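Local coordinates for WGR domain-containing protein (Bacteroides fragilis, PDB 2RA8) that is of unknown function but joins a WGR domain, a module known from nucleic-acid-binding proteins such as PARPs, to a curved array of leucine-rich repeats, at residues 295-300 and 324-329; 310-315 and 331-336. One frame throughout, in Å; residues are numbered along the deposited sequence.

Contact 1: residues 295-300 and 324-329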
loop_
_atom_site.group_PDB
_atom_site.type_symbol
_atom_site.label_atom_id
_atom_site.label_comp_id
_atom_site.label_asym_id
_atom_site.label_seq_id
_atom_site.Cartn_x
_atom_site.Cartn_y
_atom_site.Cartn_z
ATOM N N GLY A 295 -2.013 26.576 -10.070
ATOM C CA GLY A 295 -1.987 26.658 -8.624
ATOM C C GLY A 295 -0.558 26.901 -8.178
ATOM O O GLY A 295 -0.288 27.800 -7.375
ATOM N N ALA A 296 0.365 26.097 -8.702
ATOM C CA ALA A 296 1.782 26.227 -8.367
ATOM C C ALA A 296 2.290 27.576 -8.797
ATOM O O ALA A 296 3.156 28.169 -8.151
ATOM C CB ALA A 296 2.581 25.135 -9.053
ATOM N N ARG A 297 1.745 28.056 -9.908
ATOM C CA ARG A 297 2.095 29.351 -10.480
ATOM C C ARG A 297 2.038 30.434 -9.422
ATOM O O ARG A 297 2.944 31.268 -9.304
ATOM C CB ARG A 297 1.100 29.695 -11.591
ATOM C CG ARG A 297 1.696 30.093 -12.934
ATOM C CD ARG A 297 2.464 31.399 -12.867
ATOM N NE ARG A 297 3.890 31.198 -12.624
ATOM C CZ ARG A 297 4.695 30.507 -13.429
ATOM N NH1 ARG A 297 4.213 29.943 -14.529
ATOM N NH2 ARG A 297 5.988 30.394 -13.148
ATOM N N LEU A 298 0.955 30.430 -8.650
ATOM C CA LEU A 298 0.767 31.425 -7.605
ATOM C C LEU A 298 1.926 31.430 -6.641
ATOM O O LEU A 298 2.410 32.493 -6.241
ATOM C CB LEU A 298 -0.536 31.160 -6.849
ATOM C CG LEU A 298 -1.825 31.033 -7.676
ATOM C CD1 LEU A 298 -2.975 30.758 -6.738
ATOM C CD2 LEU A 298 -2.091 32.296 -8.475
ATOM N N LEU A 299 2.386 30.240 -6.266
ATOM C CA LEU A 299 3.505 30.124 -5.343
ATOM C C LEU A 299 4.718 30.795 -5.908
ATOM O O LEU A 299 5.374 31.584 -5.224
ATOM C CB LEU A 299 3.840 28.660 -5.073
ATOM C CG LEU A 299 2.807 27.829 -4.323
ATOM C CD1 LEU A 299 3.190 26.359 -4.418
ATOM C CD2 LEU A 299 2.731 28.285 -2.871
ATOM N N LEU A 300 5.032 30.476 -7.161
ATOM C CA LEU A 300 6.194 31.055 -7.833
ATOM C C LEU A 300 6.104 32.557 -7.997
ATOM O O LEU A 300 7.131 33.234 -8.007
ATOM C CB LEU A 300 6.401 30.407 -9.208
ATOM C CG LEU A 300 6.815 28.939 -9.205
ATOM C CD1 LEU A 300 6.860 28.410 -10.630
ATOM C CD2 LEU A 300 8.168 28.796 -8.534
ATOM N N LYS A 324 7.097 21.263 -12.335
ATOM C CA LYS A 324 7.789 20.630 -11.222
ATOM C C LYS A 324 9.262 20.981 -11.252
ATOM O O LYS A 324 9.875 21.179 -10.202
ATOM C CB LYS A 324 7.588 19.102 -11.245
ATOM C CG LYS A 324 6.191 18.660 -10.785
ATOM C CD LYS A 324 6.033 17.137 -10.766
ATOM C CE LYS A 324 5.922 16.578 -12.179
ATOM N NZ LYS A 324 5.832 15.090 -12.198
ATOM N N LYS A 325 9.842 21.086 -12.447
ATOM C CA LYS A 325 11.254 21.456 -12.563
ATOM C C LYS A 325 11.423 22.868 -12.049
ATOM O O LYS A 325 12.338 23.154 -11.279
ATOM C CB LYS A 325 11.720 21.429 -14.023
ATOM C CG LYS A 325 11.592 20.094 -14.734
ATOM C CD LYS A 325 12.611 19.072 -14.258
ATOM C CE LYS A 325 12.483 17.780 -15.064
ATOM N NZ LYS A 325 13.525 16.774 -14.725
ATOM N N GLU A 326 10.529 23.756 -12.481
ATOM C CA GLU A 326 10.570 25.161 -12.081
ATOM C C GLU A 326 10.435 25.294 -10.594
ATOM O O GLU A 326 11.195 26.020 -9.953
ATOM C CB GLU A 326 9.440 25.945 -12.747
ATOM C CG GLU A 326 9.753 27.427 -12.920
ATOM C CD GLU A 326 8.613 28.203 -13.555
ATOM O OE1 GLU A 326 7.939 27.645 -14.446
ATOM O OE2 GLU A 326 8.399 29.373 -13.174
ATOM N N LEU A 327 9.459 24.591 -10.035
ATOM C CA LEU A 327 9.226 24.618 -8.596
ATOM C C LEU A 327 10.441 24.128 -7.864
ATOM O O LEU A 327 10.850 24.706 -6.856
ATOM C CB LEU A 327 8.034 23.730 -8.232
ATOM C CG LEU A 327 6.668 24.250 -8.667
ATOM C CD1 LEU A 327 5.649 23.135 -8.572
ATOM C CD2 LEU A 327 6.274 25.438 -7.797
ATOM N N GLN A 328 11.030 23.054 -8.378
ATOM C CA GLN A 328 12.216 22.457 -7.777
ATOM C C GLN A 328 13.352 23.459 -7.687
ATOM O O GLN A 328 13.965 23.631 -6.631
ATOM C CB GLN A 328 12.678 21.261 -8.617
ATOM C CG GLN A 328 12.930 19.964 -7.849
ATOM C CD GLN A 328 11.659 19.183 -7.575
ATOM O OE1 GLN A 328 11.704 18.056 -7.082
ATOM N NE2 GLN A 328 10.516 19.778 -7.893
ATOM N N LYS A 329 13.625 24.135 -8.802
ATOM C CA LYS A 329 14.717 25.101 -8.874
ATOM C C LYS A 329 14.436 26.465 -8.288
ATOM O O LYS A 329 15.348 27.113 -7.774
ATOM C CB LYS A 329 15.159 25.279 -10.330
ATOM C CG LYS A 329 16.512 25.953 -10.488
ATOM C CD LYS A 329 16.843 26.204 -11.952
ATOM C CE LYS A 329 18.306 26.596 -12.128
ATOM N NZ LYS A 329 18.681 27.772 -11.296
#
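Neighbouring helices on the helical side of the leucine-rich repeats meet here through Ala-296 and Leu-300 on one and Leu-327 and Glu-326 on the other. The two short segments run in nearly the same direction, at 25° to each other, with axes 10.6 Å apart. Leu-327 does most of the apolar work. From its CG the two methyls fork toward the other helix: CD1 lies 3.7 Å from CB of Ala-296, while CD2 fits between that same CB and the branch point of Leu-300, 3.8 Å from its CG. The two leucine side chains cross at about a right angle, and Leu-319 and Met-323 also press on Ala-296. Beside this apolar patch the chemistry turns polar. Glu-326 reaches out with CG anti to the backbone N (chi1 -154°), and its side chain crosses that of Leu-300 obliquely, CD1 of Leu-300 lying against CG and the carboxylate of Glu-326, 3.1 Å from OE2. That OE2 meets the guanidinium of Arg-297 at the edge and in plane, 2.6 Å from NH2. The charged atoms are close, but the N-H is poorly aimed, which makes it a weak hydrogen bond within a salt bridge, and the guanidinium and carboxylate planes stand 40° apart. Neighbouring, roughly parallel helices packed side by side, each following a strand of the parallel sheet, are typical of the outer, convex face of a leucine-rich-repeat solenoid.

Contact 2: residues 310-315 and 331-336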
loop_
_atom_site.group_PDB
_atom_site.type_symbol
_atom_site.label_atom_id
_atom_site.label_comp_id
_atom_site.label_asym_id
_atom_site.label_seq_id
_atom_site.Cartn_x
_atom_site.Cartn_y
_atom_site.Cartn_z
ATOM N N LYS A 310 9.228 25.596 5.783
ATOM C CA LYS A 310 10.208 24.519 5.833
ATOM C C LYS A 310 9.799 23.393 4.917
ATOM O O LYS A 310 10.628 22.580 4.510
ATOM C CB LYS A 310 10.339 23.988 7.264
ATOM C CG LYS A 310 11.107 24.920 8.193
ATOM C CD LYS A 310 10.697 24.795 9.666
ATOM C CE LYS A 310 10.971 23.418 10.260
ATOM N NZ LYS A 310 9.948 22.406 9.871
ATOM N N PHE A 311 8.518 23.351 4.561
ATOM C CA PHE A 311 8.021 22.272 3.717
ATOM C C PHE A 311 6.694 22.592 3.081
ATOM O O PHE A 311 5.787 23.139 3.718
ATOM C CB PHE A 311 7.904 20.986 4.573
ATOM C CG PHE A 311 7.368 19.776 3.838
ATOM C CD1 PHE A 311 7.852 19.416 2.585
ATOM C CD2 PHE A 311 6.421 18.955 4.446
ATOM C CE1 PHE A 311 7.402 18.249 1.952
ATOM C CE2 PHE A 311 5.970 17.793 3.820
ATOM C CZ PHE A 311 6.462 17.443 2.577
ATOM N N ILE A 312 6.586 22.276 1.797
ATOM C CA ILE A 312 5.345 22.476 1.073
ATOM C C ILE A 312 5.019 21.121 0.511
ATOM O O ILE A 312 5.717 20.626 -0.376
ATOM C CB ILE A 312 5.493 23.493 -0.071
ATOM C CG1 ILE A 312 5.919 24.859 0.491
ATOM C CG2 ILE A 312 4.167 23.623 -0.810
ATOM C CD1 ILE A 312 6.034 25.957 -0.577
ATOM N N ASN A 313 3.977 20.500 1.054
ATOM C CA ASN A 313 3.555 19.176 0.625
ATOM C C ASN A 313 2.562 19.232 -0.506
ATOM O O ASN A 313 1.450 19.731 -0.347
ATOM C CB ASN A 313 2.949 18.403 1.809
ATOM C CG ASN A 313 2.624 16.961 1.460
ATOM O OD1 ASN A 313 3.287 16.351 0.622
ATOM N ND2 ASN A 313 1.609 16.403 2.117
HETATM N N MSE A 314 2.970 18.716 -1.662
HETATM C CA MSE A 314 2.114 18.682 -2.845
HETATM C C MSE A 314 2.035 17.265 -3.364
HETATM O O MSE A 314 1.820 17.027 -4.553
HETATM C CB MSE A 314 2.674 19.609 -3.927
HETATM C CG MSE A 314 2.726 21.080 -3.502
HETATM SE SE MSE A 314 3.438 22.291 -4.854
HETATM C CE MSE A 314 5.288 22.313 -4.320
ATOM N N LYS A 315 2.216 16.312 -2.453
ATOM C CA LYS A 315 2.169 14.893 -2.786
ATOM C C LYS A 315 0.807 14.572 -3.341
ATOM O O LYS A 315 -0.204 14.791 -2.686
ATOM C CB LYS A 315 2.471 14.074 -1.536
ATOM C CG LYS A 315 2.724 12.597 -1.767
ATOM C CD LYS A 315 3.435 12.007 -0.555
ATOM C CE LYS A 315 3.217 10.508 -0.438
ATOM N NZ LYS A 315 3.620 9.789 -1.673
ATOM N N LEU A 331 12.096 27.151 -5.771
ATOM C CA LEU A 331 11.750 27.145 -4.348
ATOM C C LEU A 331 12.918 26.664 -3.520
ATOM O O LEU A 331 13.479 25.603 -3.778
ATOM C CB LEU A 331 10.507 26.276 -4.098
ATOM C CG LEU A 331 9.216 26.816 -4.739
ATOM C CD1 LEU A 331 8.030 25.956 -4.343
ATOM C CD2 LEU A 331 8.983 28.254 -4.291
ATOM N N PRO A 332 13.314 27.448 -2.502
ATOM C CA PRO A 332 14.441 27.100 -1.630
ATOM C C PRO A 332 14.242 26.035 -0.582
ATOM O O PRO A 332 15.218 25.465 -0.099
ATOM C CB PRO A 332 14.810 28.443 -1.003
ATOM C CG PRO A 332 13.471 29.097 -0.847
ATOM C CD PRO A 332 12.807 28.799 -2.183
HETATM N N MSE A 333 13.001 25.741 -0.213
HETATM C CA MSE A 333 12.780 24.733 0.819
HETATM C C MSE A 333 12.360 23.397 0.275
HETATM O O MSE A 333 12.128 23.229 -0.923
HETATM C CB MSE A 333 11.732 25.215 1.830
HETATM C CG MSE A 333 10.281 25.008 1.411
HETATM SE SE MSE A 333 9.777 25.885 -0.233
HETATM C CE MSE A 333 9.717 27.703 0.414
ATOM N N LYS A 334 12.265 22.427 1.172
ATOM C CA LYS A 334 11.872 21.082 0.804
ATOM C C LYS A 334 10.452 21.077 0.311
ATOM O O LYS A 334 9.589 21.746 0.883
ATOM C CB LYS A 334 11.999 20.163 2.022
ATOM C CG LYS A 334 11.612 18.713 1.781
ATOM C CD LYS A 334 11.820 17.876 3.039
ATOM C CE LYS A 334 11.519 16.405 2.793
ATOM N NZ LYS A 334 10.113 16.186 2.361
ATOM N N ILE A 335 10.202 20.343 -0.770
ATOM C CA ILE A 335 8.853 20.225 -1.306
ATOM C C ILE A 335 8.657 18.825 -1.799
ATOM O O ILE A 335 9.614 18.151 -2.186
ATOM C CB ILE A 335 8.580 21.204 -2.484
ATOM C CG1 ILE A 335 9.514 20.895 -3.658
ATOM C CG2 ILE A 335 8.753 22.649 -2.016
ATOM C CD1 ILE A 335 9.155 21.636 -4.940
ATOM N N ASP A 336 7.416 18.360 -1.768
ATOM C CA ASP A 336 7.108 17.028 -2.245
ATOM C C ASP A 336 6.116 17.158 -3.373
ATOM O O ASP A 336 4.937 17.452 -3.154
ATOM C CB ASP A 336 6.505 16.171 -1.133
ATOM C CG ASP A 336 6.415 14.706 -1.521
ATOM O OD1 ASP A 336 6.195 14.426 -2.720
ATOM O OD2 ASP A 336 6.551 13.840 -0.626
HETATM O O HOH W 1 4.579 14.219 1.617
#
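The ring of Phe-311 turns its edge to the backbone of Lys-334 and lies beside Asp-336, pointing the same way. The side chain leaves with CG anti to the backbone N (chi1 179°). CB is 4.1 Å from Lys-334 O, and CD1 comes nearer to the same oxygen, at 3.4 Å. CE1 lies 3.4 Å from NZ of Lys-334 and close to the backbone N and CB of Asp-336, and CZ, at the tip, still touches that ammonium nitrogen and CB of Asp-336. Asn-313 N sits over the centre of one ring face. The backbones pair in parallel: Ile-312 N donates to Lys-334 O, Ile-312 O accepts from Asp-336 N, and Met-314 N closes the ladder on Asp-336 O at 2.8 Å.

Ile-312 and Ile-335 point to the other side of the sheet. CD1 of Ile-312 packs 3.8 Å from the selenium of selenomethionine Met-333, and CE of selenomethionine Met-314 reaches CB of Ile-335. Back on the face of Phe-311, Asn-313 and Asp-336 lie side by side, pointing the same way, and one water donates to both, 2.7 Å from Asn-313 OD1 and 3.0 Å from Asp-336 OD2. The same OD1 takes Lys-315 N from above its carbonyl plane, forming an Asx turn, while Asp-336 OD1 is held by Ser-338 and Lys-315 NZ by Asp-339. Parallel neighbours joined through helix 321-330 make this a beta-alpha-beta unit, the repeating connection of a leucine-rich-repeat sheet.

In the fold
Both contacts belong to the C-terminal end of the repeat array, with centres about 10 Å apart. Contact 1 joins helices 293-300 and 321-330, and contact 2 joins strands 311-313 and 334-336, the last two of the parallel sheet; helix 321-330 links those strands in sequence. Both are partly buried. The helix pair relies on side chains alone, apolar inside and ionic at its edge, whereas the strand pair is built on a backbone ladder, with apolar residues turned toward the helices and polar and aromatic ones on the other face. The layers meet where Gln-328 and Leu-327 pack on Ile-335, and Leu-299 on Met-314. Near contact 1 the second subunit approaches; it does not touch contact 2.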